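Local coordinates for F5/8 type C domain protein (Bacteroides ovatus, PDB 4ZRX) that probably hydrolyses alpha-L-fucosides, as a putative alpha-L-fucosidase that also carries an F5/8 type C domain of the kind that often binds sugars, at residues N53-R58 with F70-L75. Numbering follows the deposited sequence.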
loop_
_atom_site.group_PDB
_atom_site.type_symbol
_atom_site.label_atom_id
_atom_site.label_comp_id
_atom_site.label_asym_id
_atom_site.label_seq_id
_atom_site.Cartn_x
_atom_site.Cartn_y
_atom_site.Cartn_z
ATOM N N ASN A 53 -5.788 -10.760 -18.469
ATOM C CA ASN A 53 -6.668 -10.786 -17.297
ATOM C C ASN A 53 -7.614 -9.598 -17.274
ATOM O O ASN A 53 -8.731 -9.679 -16.720
ATOM C CB ASN A 53 -5.893 -10.774 -15.998
ATOM C CG ASN A 53 -5.144 -12.026 -15.718
ATOM O OD1 ASN A 53 -5.174 -13.012 -16.451
ATOM N ND2 ASN A 53 -4.435 -11.991 -14.627
ATOM N N THR A 54 -7.187 -8.468 -17.855
ATOM C CA THR A 54 -8.043 -7.309 -17.937
ATOM C C THR A 54 -9.332 -7.640 -18.706
ATOM O O THR A 54 -10.399 -7.074 -18.419
ATOM C CB THR A 54 -7.312 -6.166 -18.672
ATOM O OG1 THR A 54 -6.043 -5.935 -18.059
ATOM C CG2 THR A 54 -8.132 -4.886 -18.706
ATOM N N PHE A 55 -9.216 -8.544 -19.685
ATOM C CA PHE A 55 -10.316 -8.904 -20.587
ATOM C C PHE A 55 -11.117 -10.109 -20.138
ATOM O O PHE A 55 -12.251 -10.305 -20.610
ATOM C CB PHE A 55 -9.804 -9.055 -22.021
ATOM C CG PHE A 55 -9.258 -7.766 -22.533
ATOM C CD1 PHE A 55 -10.077 -6.835 -23.136
ATOM C CD2 PHE A 55 -7.937 -7.434 -22.273
ATOM C CE1 PHE A 55 -9.573 -5.587 -23.547
ATOM C CE2 PHE A 55 -7.443 -6.190 -22.635
ATOM C CZ PHE A 55 -8.268 -5.263 -23.262
ATOM N N THR A 56 -10.544 -10.931 -19.258
ATOM C CA THR A 56 -11.289 -12.068 -18.736
ATOM C C THR A 56 -11.957 -11.810 -17.391
ATOM O O THR A 56 -12.825 -12.581 -16.970
ATOM C CB THR A 56 -10.352 -13.276 -18.528
ATOM O OG1 THR A 56 -9.306 -12.939 -17.597
ATOM C CG2 THR A 56 -9.773 -13.698 -19.809
ATOM N N GLY A 57 -11.513 -10.781 -16.691
ATOM C CA GLY A 57 -11.982 -10.468 -15.361
ATOM C C GLY A 57 -11.337 -11.277 -14.263
ATOM O O GLY A 57 -11.817 -11.278 -13.175
ATOM N N ARG A 58 -10.217 -11.927 -14.523
ATOM C CA ARG A 58 -9.566 -12.749 -13.545
ATOM C C ARG A 58 -8.415 -12.004 -12.870
ATOM O O ARG A 58 -7.804 -11.176 -13.479
ATOM C CB ARG A 58 -8.995 -13.975 -14.234
ATOM C CG ARG A 58 -10.083 -14.906 -14.705
ATOM C CD ARG A 58 -9.446 -16.041 -15.399
ATOM N NE ARG A 58 -10.484 -16.926 -15.862
ATOM C CZ ARG A 58 -10.372 -17.820 -16.832
ATOM N NH1 ARG A 58 -9.224 -18.002 -17.529
ATOM N NH2 ARG A 58 -11.473 -18.526 -17.124
ATOM N N PHE A 70 -7.527 -10.575 -25.923
ATOM C CA PHE A 70 -6.753 -9.300 -25.718
ATOM C C PHE A 70 -7.082 -8.336 -26.813
ATOM O O PHE A 70 -6.570 -8.427 -27.950
ATOM C CB PHE A 70 -5.254 -9.525 -25.629
ATOM C CG PHE A 70 -4.517 -8.257 -25.302
ATOM C CD1 PHE A 70 -4.503 -7.798 -24.007
ATOM C CD2 PHE A 70 -3.960 -7.489 -26.284
ATOM C CE1 PHE A 70 -3.858 -6.613 -23.656
ATOM C CE2 PHE A 70 -3.325 -6.303 -25.948
ATOM C CZ PHE A 70 -3.272 -5.871 -24.636
ATOM N N ASN A 71 -7.959 -7.390 -26.523
ATOM C CA ASN A 71 -8.343 -6.454 -27.554
ATOM C C ASN A 71 -8.775 -5.094 -27.034
ATOM O O ASN A 71 -9.945 -4.732 -27.081
ATOM C CB ASN A 71 -9.453 -7.061 -28.439
ATOM C CG ASN A 71 -9.576 -6.320 -29.788
ATOM O OD1 ASN A 71 -8.691 -5.570 -30.188
ATOM N ND2 ASN A 71 -10.698 -6.475 -30.433
ATOM N N PRO A 72 -7.824 -4.320 -26.524
ATOM C CA PRO A 72 -8.179 -2.980 -26.058
ATOM C C PRO A 72 -8.759 -2.081 -27.100
ATOM O O PRO A 72 -8.245 -2.057 -28.236
ATOM C CB PRO A 72 -6.854 -2.396 -25.589
ATOM C CG PRO A 72 -5.863 -3.334 -25.915
ATOM C CD PRO A 72 -6.391 -4.596 -26.402
ATOM N N SER A 73 -9.861 -1.393 -26.775
ATOM C CA SER A 73 -10.576 -0.675 -27.826
ATOM C C SER A 73 -9.949 0.629 -28.260
ATOM O O SER A 73 -10.188 1.046 -29.394
ATOM C CB SER A 73 -12.030 -0.469 -27.437
ATOM O OG SER A 73 -12.151 0.211 -26.202
ATOM N N GLU A 74 -9.199 1.320 -27.383
ATOM C CA GLU A 74 -8.604 2.597 -27.751
ATOM C C GLU A 74 -7.371 2.893 -26.904
ATOM O O GLU A 74 -7.251 3.959 -26.290
ATOM C CB GLU A 74 -9.594 3.733 -27.630
ATOM C CG GLU A 74 -10.319 3.796 -26.309
ATOM C CD GLU A 74 -11.256 4.993 -26.179
ATOM O OE1 GLU A 74 -10.793 6.151 -26.295
ATOM O OE2 GLU A 74 -12.451 4.767 -25.928
ATOM N N LEU A 75 -6.443 1.961 -26.929
ATOM C CA LEU A 75 -5.338 2.005 -25.985
ATOM C C LEU A 75 -4.549 3.298 -26.203
ATOM O O LEU A 75 -4.247 3.679 -27.362
ATOM C CB LEU A 75 -4.444 0.813 -26.144
ATOM C CG LEU A 75 -3.300 0.702 -25.135
ATOM C CD1 LEU A 75 -3.085 -0.754 -24.673
ATOM C CD2 LEU A 75 -2.012 1.282 -25.651
#
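Phe-55, near the end of the short helix 52-56, lays its ring against the backbone of Phe-70 and Asn-71 in the loop that leads to helix 77-86. The amide N of Asn-71 sits 3.8 Å above the ring plane, over its centre, with CA of Phe-70 over the same face nearer the rim. With CG anti to its own carbonyl carbon (chi1 -63°), the ring extends toward the loop. Its far end, CZ, comes within 3.4 Å of the backbone N of Pro-72 and also meets the proline ring, at CD. On the CE2 side it touches CD1 of Phe-70 at 3.6 Å; the two rings cross obliquely, with planes at 73° and centroids 5.3 Å apart. Phe-70 turns its own ring inward, against the Phe-102 ring and against Val-126 on helix 126-137, and takes CD of Pro-72 over one face, 3.5 Å above the plane. Were Phe-55 an alanine, the Phe-70 ring would probably lose its partner from helix 52-56 and a gap would open beside Pro-72. NE of Arg-333 hydrogen-bonds to Thr-54 O, and its backbone pairs with that of Ser-73. No hydrogen bond joins the segments directly: in this corner of the alpha-L-fucosidase TIM-barrel domain their polar link runs through Arg-333, while the direct contact is van der Waals packing, one phenylalanine covering the main chain of 70-72 and the proline ring.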